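Local coordinates for protein type II restriction enzyme NgoMIV (Neisseria gonorrhoeae, PDB 1FIU) that cuts double-stranded DNA after the first G of the sequence 5'-GCCGGC-3', working as a magnesium-dependent homotetrameric type II restriction endonuclease, at residues Q7-F12 against L246-Q251; N163-T166 against L170-G173. All coordinates share one frame; numbering follows the deposited sequence.

How the contacts relate
Contact 1 joins the chain's beginning to a late part: helix 4-18 meets the start of helix 246-256, closing a loop of 233 residues that holds five of the six strands of the central mixed sheet. Contact 2 is nested inside that loop. It closes a short loop, with three residues between its segments, in the long excursion between helix 150-153 and strand 179-187. Its centre lies about 43 Å from that of contact 1, on the opposite side of the chain's centre, and the nearest atoms are about 25 Å apart. Both touch the second subunit: its Ile164 and Ala165 pack on contact 1, whereas Ala165 of contact 2 bonds to its Ser278 and, weakly, to its Tyr247.

Contact 1 of 2, residues Q7-F12 against L246-Q251; sequences QERRIF and LYELEQ
A two-pronged salt bridge joins Arg9 to Glu248. The guanidinium meets the carboxylate end-on, NH2 of Arg9 reaching OE1 of Glu248 at 2.8 Å while NH1 of Arg9 takes OE2 of Glu248 at 2.9 Å. Both bonds are nearly straight, and each oxygen uses its syn lone pair. With the two planes only 9° apart, the pairing is almost flat and restricts rotation of either group. Arg9 spans the gap because its chain runs extended from CG to NE, with CG anti to the backbone N (chi1 -173°), whereas Glu248 bends at chi2 to turn its carboxylate toward the arginine. The axes of the two short helical segments come no closer than 13.7 Å, so this is a bridge of long side chains rather than close helix packing.

In the PD-(D/E)XK nuclease fold of this enzyme, helix 246-256 follows strand 240-243 of the central sheet, and Asp276, on the outermost strand 274-276, ties the contact to the sheet edge. Its OD2 forms a salt bridge with NE of Arg9, and its OD1 accepts a hydrogen bond from the backbone N of Leu246. Two carboxylates thus share one guanidinium, which probably helps to balance their charge.

Packing comes from Tyr247, which places CD1 over the centre of one guanidinium face, with CE1 near NE of Arg9, the planes 23° apart. Tyr247 CD1 lies 3.5 Å from Arg9 NH2. Ile164 of the second subunit packs on Arg9, and Ala165 of that same subunit on Tyr247.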
ATOM      1  N   GLN I   7      33.166   6.856  21.303  1.00 25.07           N
ATOM      2  CA  GLN I   7      34.430   6.878  20.585  1.00 25.03           C
ATOM      3  C   GLN I   7      34.194   6.615  19.092  1.00 26.83           C
ATOM      4  O   GLN I   7      34.777   7.274  18.227  1.00 25.29           O
ATOM      5  CB  GLN I   7      35.382   5.833  21.169  1.00 25.96           C
ATOM      6  CG  GLN I   7      35.764   6.133  22.609  1.00 28.20           C
ATOM      7  CD  GLN I   7      36.809   5.195  23.157  1.00 31.29           C
ATOM      8  OE1 GLN I   7      37.784   4.867  22.475  1.00 35.20           O
ATOM      9  NE2 GLN I   7      36.623   4.767  24.404  1.00 35.08           N
ATOM     10  N   GLU I   8      33.320   5.657  18.788  1.00 24.15           N
ATOM     11  CA  GLU I   8      33.024   5.338  17.390  1.00 24.97           C
ATOM     12  C   GLU I   8      32.343   6.515  16.685  1.00 20.73           C
ATOM     13  O   GLU I   8      32.590   6.764  15.516  1.00 22.87           O
ATOM     14  CB  GLU I   8      32.109   4.120  17.300  1.00 27.54           C
ATOM     15  CG  GLU I   8      32.786   2.802  17.620  1.00 36.05           C
ATOM     16  CD  GLU I   8      33.848   2.422  16.605  1.00 39.13           C
ATOM     17  OE1 GLU I   8      33.683   2.749  15.407  1.00 37.54           O
ATOM     18  OE2 GLU I   8      34.842   1.777  17.005  1.00 45.25           O
ATOM     19  N   ARG I   9      31.463   7.208  17.401  1.00 20.52           N
ATOM     20  CA  ARG I   9      30.756   8.358  16.835  1.00 19.92           C
ATOM     21  C   ARG I   9      31.763   9.458  16.504  1.00 21.63           C
ATOM     22  O   ARG I   9      31.658  10.114  15.465  1.00 22.85           O
ATOM     23  CB  ARG I   9      29.708   8.873  17.835  1.00 20.53           C
ATOM     24  CG  ARG I   9      28.775   9.962  17.296  1.00 19.00           C
ATOM     25  CD  ARG I   9      27.838  10.414  18.387  1.00 20.87           C
ATOM     26  NE  ARG I   9      26.800  11.333  17.938  1.00 20.04           N
ATOM     27  CZ  ARG I   9      26.901  12.663  17.967  1.00 25.86           C
ATOM     28  NH1 ARG I   9      28.004  13.247  18.424  1.00 23.10           N
ATOM     29  NH2 ARG I   9      25.885  13.405  17.555  1.00 19.06           N
ATOM     30  N   ARG I  10      32.755   9.640  17.370  1.00 21.58           N
ATOM     31  CA  ARG I  10      33.773  10.661  17.105  1.00 24.65           C
ATOM     32  C   ARG I  10      34.640  10.274  15.918  1.00 22.31           C
ATOM     33  O   ARG I  10      35.015  11.113  15.111  1.00 26.37           O
ATOM     34  CB  ARG I  10      34.622  10.890  18.366  1.00 26.65           C
ATOM     35  CG  ARG I  10      33.764  11.427  19.494  1.00 35.91           C
ATOM     36  CD  ARG I  10      34.522  11.770  20.773  1.00 42.20           C
ATOM     37  NE  ARG I  10      33.587  12.226  21.803  1.00 44.94           N
ATOM     38  CZ  ARG I  10      33.948  12.807  22.943  1.00 49.08           C
ATOM     39  NH1 ARG I  10      35.232  13.013  23.210  1.00 50.12           N
ATOM     40  NH2 ARG I  10      33.023  13.182  23.821  1.00 51.54           N
ATOM     41  N   ILE I  11      34.946   8.989  15.792  1.00 22.25           N
ATOM     42  CA  ILE I  11      35.737   8.511  14.674  1.00 23.19           C
ATOM     43  C   ILE I  11      34.976   8.763  13.372  1.00 21.83           C
ATOM     44  O   ILE I  11      35.562   9.125  12.356  1.00 22.15           O
ATOM     45  CB  ILE I  11      36.045   6.999  14.843  1.00 23.30           C
ATOM     46  CG1 ILE I  11      37.061   6.813  15.983  1.00 25.36           C
ATOM     47  CG2 ILE I  11      36.553   6.403  13.540  1.00 23.74           C
ATOM     48  CD1 ILE I  11      37.272   5.361  16.398  1.00 28.62           C
ATOM     49  N   PHE I  12      33.664   8.551  13.409  1.00 20.13           N
ATOM     50  CA  PHE I  12      32.791   8.771  12.259  1.00 18.90           C
ATOM     51  C   PHE I  12      32.899  10.258  11.827  1.00 18.62           C
ATOM     52  O   PHE I  12      33.121  10.568  10.659  1.00 20.95           O
ATOM     53  CB  PHE I  12      31.367   8.374  12.694  1.00 19.97           C
ATOM     54  CG  PHE I  12      30.260   8.871  11.801  1.00 18.37           C
ATOM     55  CD1 PHE I  12      29.987   8.266  10.576  1.00 18.00           C
ATOM     56  CD2 PHE I  12      29.432   9.899  12.237  1.00 19.62           C
ATOM     57  CE1 PHE I  12      28.902   8.675   9.789  1.00 18.29           C
ATOM     58  CE2 PHE I  12      28.331  10.322  11.458  1.00 18.28           C
ATOM     59  CZ  PHE I  12      28.077   9.702  10.237  1.00 20.21           C
ATOM     60  N   LEU I 246      22.973  14.522  15.769  1.00 17.50           N
ATOM     61  CA  LEU I 246      21.755  14.965  16.410  1.00 18.15           C
ATOM     62  C   LEU I 246      21.923  15.873  17.623  1.00 20.68           C
ATOM     63  O   LEU I 246      21.193  16.859  17.748  1.00 21.60           O
ATOM     64  CB  LEU I 246      20.899  13.752  16.807  1.00 17.90           C
ATOM     65  CG  LEU I 246      19.448  14.140  17.143  1.00 20.92           C
ATOM     66  CD1 LEU I 246      18.617  14.279  15.869  1.00 22.02           C
ATOM     67  CD2 LEU I 246      18.839  13.101  18.041  1.00 20.61           C
ATOM     68  N   TYR I 247      22.856  15.521  18.505  1.00 20.35           N
ATOM     69  CA  TYR I 247      23.095  16.293  19.725  1.00 22.72           C
ATOM     70  C   TYR I 247      23.507  17.719  19.390  1.00 24.37           C
ATOM     71  O   TYR I 247      23.041  18.674  20.026  1.00 23.71           O
ATOM     72  CB  TYR I 247      24.185  15.628  20.561  1.00 22.31           C
ATOM     73  CG  TYR I 247      23.935  14.149  20.825  1.00 22.00           C
ATOM     74  CD1 TYR I 247      25.007  13.262  20.959  1.00 23.28           C
ATOM     75  CD2 TYR I 247      22.635  13.643  20.897  1.00 24.23           C
ATOM     76  CE1 TYR I 247      24.793  11.898  21.146  1.00 24.02           C
ATOM     77  CE2 TYR I 247      22.403  12.271  21.086  1.00 23.73           C
ATOM     78  CZ  TYR I 247      23.492  11.410  21.203  1.00 24.35           C
ATOM     79  OH  TYR I 247      23.292  10.052  21.343  1.00 23.66           O
ATOM     80  N   GLU I 248      24.374  17.853  18.396  1.00 23.47           N
ATOM     81  CA  GLU I 248      24.863  19.158  17.973  1.00 24.06           C
ATOM     82  C   GLU I 248      23.751  19.969  17.307  1.00 23.80           C
ATOM     83  O   GLU I 248      23.651  21.188  17.522  1.00 20.38           O
ATOM     84  CB  GLU I 248      26.058  18.989  17.042  1.00 19.30           C
ATOM     85  CG  GLU I 248      27.262  18.305  17.698  1.00 22.04           C
ATOM     86  CD  GLU I 248      27.129  16.784  17.854  1.00 26.05           C
ATOM     87  OE1 GLU I 248      26.113  16.194  17.409  1.00 22.88           O
ATOM     88  OE2 GLU I 248      28.066  16.180  18.426  1.00 24.84           O
ATOM     89  N   LEU I 249      22.909  19.304  16.506  1.00 20.60           N
ATOM     90  CA  LEU I 249      21.778  19.970  15.874  1.00 19.00           C
ATOM     91  C   LEU I 249      20.858  20.517  16.969  1.00 23.60           C
ATOM     92  O   LEU I 249      20.411  21.666  16.900  1.00 25.05           O
ATOM     93  CB  LEU I 249      20.976  18.987  15.005  1.00 20.19           C
ATOM     94  CG  LEU I 249      19.620  19.450  14.456  1.00 17.62           C
ATOM     95  CD1 LEU I 249      19.721  20.758  13.660  1.00 18.24           C
ATOM     96  CD2 LEU I 249      19.108  18.337  13.532  1.00 22.14           C
ATOM     97  N   GLU I 250      20.576  19.689  17.972  1.00 21.46           N
ATOM     98  CA  GLU I 250      19.699  20.106  19.069  1.00 22.38           C
ATOM     99  C   GLU I 250      20.296  21.298  19.815  1.00 24.33           C
ATOM    100  O   GLU I 250      19.577  22.251  20.139  1.00 24.25           O
ATOM    101  CB  GLU I 250      19.475  18.955  20.058  1.00 22.02           C
ATOM    102  CG  GLU I 250      18.502  19.289  21.181  1.00 25.55           C
ATOM    103  CD  GLU I 250      18.345  18.150  22.190  1.00 29.15           C
ATOM    104  OE1 GLU I 250      19.315  17.394  22.423  1.00 33.22           O
ATOM    105  OE2 GLU I 250      17.245  18.024  22.764  1.00 34.37           O
ATOM    106  N   GLN I 251      21.599  21.246  20.070  1.00 23.82           N
ATOM    107  CA  GLN I 251      22.269  22.340  20.799  1.00 24.63           C
ATOM    108  C   GLN I 251      22.215  23.653  20.014  1.00 24.82           C
ATOM    109  O   GLN I 251      21.964  24.732  20.595  1.00 24.97           O
ATOM    110  CB  GLN I 251      23.728  21.966  21.084  1.00 26.57           C
ATOM    111  CG  GLN I 251      24.439  22.880  22.098  1.00 38.39           C
ATOM    112  CD  GLN I 251      25.836  22.372  22.452  1.00 45.59           C
ATOM    113  OE1 GLN I 251      26.026  21.182  22.729  1.00 47.44           O
ATOM    114  NE2 GLN I 251      26.817  23.270  22.441  1.00 49.80           N
TER

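Contact 2 of 2, residues N163-T166 against L170-G173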
ATOM      1  N   ASN I 163      15.175 -34.051   8.781  1.00 19.39           N
ATOM      2  CA  ASN I 163      13.768 -34.314   8.514  1.00 21.11           C
ATOM      3  C   ASN I 163      12.764 -33.434   9.256  1.00 19.06           C
ATOM      4  O   ASN I 163      11.574 -33.738   9.250  1.00 20.05           O
ATOM      5  CB  ASN I 163      13.452 -35.777   8.825  1.00 24.89           C
ATOM      6  CG  ASN I 163      14.281 -36.728   7.993  1.00 26.49           C
ATOM      7  OD1 ASN I 163      14.371 -36.579   6.784  1.00 29.17           O
ATOM      8  ND2 ASN I 163      14.883 -37.707   8.642  1.00 30.18           N
ATOM      9  N   ILE I 164      13.238 -32.364   9.884  1.00 16.75           N
ATOM     10  CA  ILE I 164      12.358 -31.446  10.633  1.00 15.66           C
ATOM     11  C   ILE I 164      12.822 -30.015  10.351  1.00 16.86           C
ATOM     12  O   ILE I 164      14.002 -29.803  10.112  1.00 17.07           O
ATOM     13  CB  ILE I 164      12.437 -31.749  12.149  1.00 14.48           C
ATOM     14  CG1 ILE I 164      11.399 -30.929  12.929  1.00 16.28           C
ATOM     15  CG2 ILE I 164      13.844 -31.486  12.680  1.00 16.03           C
ATOM     16  CD1 ILE I 164       9.969 -31.461  12.822  1.00 18.32           C
ATOM     17  N   ALA I 165      11.897 -29.040  10.357  1.00 15.37           N
ATOM     18  CA  ALA I 165      12.258 -27.632  10.107  1.00 13.88           C
ATOM     19  C   ALA I 165      13.105 -27.520   8.851  1.00 14.87           C
ATOM     20  O   ALA I 165      14.122 -26.791   8.801  1.00 16.19           O
ATOM     21  CB  ALA I 165      13.026 -27.064  11.320  1.00 16.58           C
ATOM     22  N   THR I 166      12.648 -28.222   7.818  1.00 13.86           N
ATOM     23  CA  THR I 166      13.388 -28.303   6.568  1.00 17.09           C
ATOM     24  C   THR I 166      13.374 -27.102   5.651  1.00 17.58           C
ATOM     25  O   THR I 166      14.166 -27.047   4.695  1.00 18.54           O
ATOM     26  CB  THR I 166      12.959 -29.552   5.763  1.00 16.10           C
ATOM     27  OG1 THR I 166      11.611 -29.399   5.318  1.00 19.71           O
ATOM     28  CG2 THR I 166      13.042 -30.795   6.632  1.00 20.16           C
ATOM     29  N   LEU I 170      17.102 -19.843   8.174  1.00 15.34           N
ATOM     30  CA  LEU I 170      18.482 -19.800   8.652  1.00 16.68           C
ATOM     31  C   LEU I 170      19.309 -20.998   8.305  1.00 18.44           C
ATOM     32  O   LEU I 170      20.532 -20.943   8.451  1.00 20.48           O
ATOM     33  CB  LEU I 170      18.525 -19.654  10.162  1.00 17.74           C
ATOM     34  CG  LEU I 170      18.173 -18.261  10.653  1.00 16.98           C
ATOM     35  CD1 LEU I 170      17.927 -18.285  12.166  1.00 18.68           C
ATOM     36  CD2 LEU I 170      19.359 -17.323  10.329  1.00 16.94           C
ATOM     37  N   ARG I 171      18.679 -22.075   7.844  1.00 17.32           N
ATOM     38  CA  ARG I 171      19.487 -23.261   7.580  1.00 19.99           C
ATOM     39  C   ARG I 171      20.222 -23.241   6.269  1.00 20.99           C
ATOM     40  O   ARG I 171      19.654 -22.998   5.217  1.00 21.17           O
ATOM     41  CB  ARG I 171      18.628 -24.520   7.742  1.00 19.18           C
ATOM     42  CG  ARG I 171      18.220 -24.664   9.195  1.00 20.54           C
ATOM     43  CD  ARG I 171      17.358 -25.880   9.451  1.00 21.76           C
ATOM     44  NE  ARG I 171      18.167 -27.102   9.492  1.00 20.16           N
ATOM     45  CZ  ARG I 171      17.641 -28.305   9.667  1.00 23.30           C
ATOM     46  NH1 ARG I 171      16.323 -28.416   9.802  1.00 19.09           N
ATOM     47  NH2 ARG I 171      18.422 -29.378   9.730  1.00 19.63           N
ATOM     48  N   ALA I 172      21.528 -23.459   6.381  1.00 29.31           N
ATOM     49  CA  ALA I 172      22.425 -23.459   5.239  1.00 34.31           C
ATOM     50  C   ALA I 172      22.209 -24.699   4.365  1.00 38.41           C
ATOM     51  O   ALA I 172      21.891 -25.779   4.870  1.00 36.90           O
ATOM     52  CB  ALA I 172      23.871 -23.407   5.739  1.00 34.63           C
ATOM     53  N   GLY I 173      22.351 -24.529   3.053  1.00 44.98           N
ATOM     54  CA  GLY I 173      22.208 -25.657   2.145  1.00 49.15           C
ATOM     55  C   GLY I 173      20.931 -25.948   1.363  1.00 53.56           C
ATOM     56  O   GLY I 173      21.003 -26.653   0.351  1.00 54.35           O
TER
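Arg171 turns one guanidinium nitrogen, NH1, onto two successive backbone carbonyls, those of Ile164 and Ala165. The bond from Arg171 NH1 to Ala165 O measures 2.9 Å, with an N-H...O angle of 142°; the nitrogen stands above the carbonyl plane, and the oxygen is tilted from the guanidinium plane. Ile164 O lies nearer to Arg171 NH1, at 2.7 Å, but that bond is bent to 129° and weak. A bend at chi3 (78°) swings NE and the guanidinium so that NH1 faces the two carbonyls. CD of Arg171 also lies 3.4 Å from Ala165 O.

The other terminal nitrogen, NH2, forms a salt bridge with Asp150 and donates to the backbone O of Asp161, so the same guanidinium links Asp150, on helix 150-153, and Asp161 to segment 163-166. Both segments belong to the long irregular connection between helix 150-153 and strand 179-187.

Packing beyond these bonds is slight: the methyl CB of Ala165 comes within 3.9 Å of Arg171 NH1, and the arginine also touches Val160. Across the subunit boundary, Ser278 of the second subunit accepts a hydrogen bond from Ala165 N, and Leu282 of that subunit packs on Leu170. With a carboxylate and several backbone oxygens gathered round it, the largely buried cation is probably well compensated, and one side chain links Asp150, Asp161 and the 163-166 backbone in a loop without regular secondary structure that also touches the second subunit.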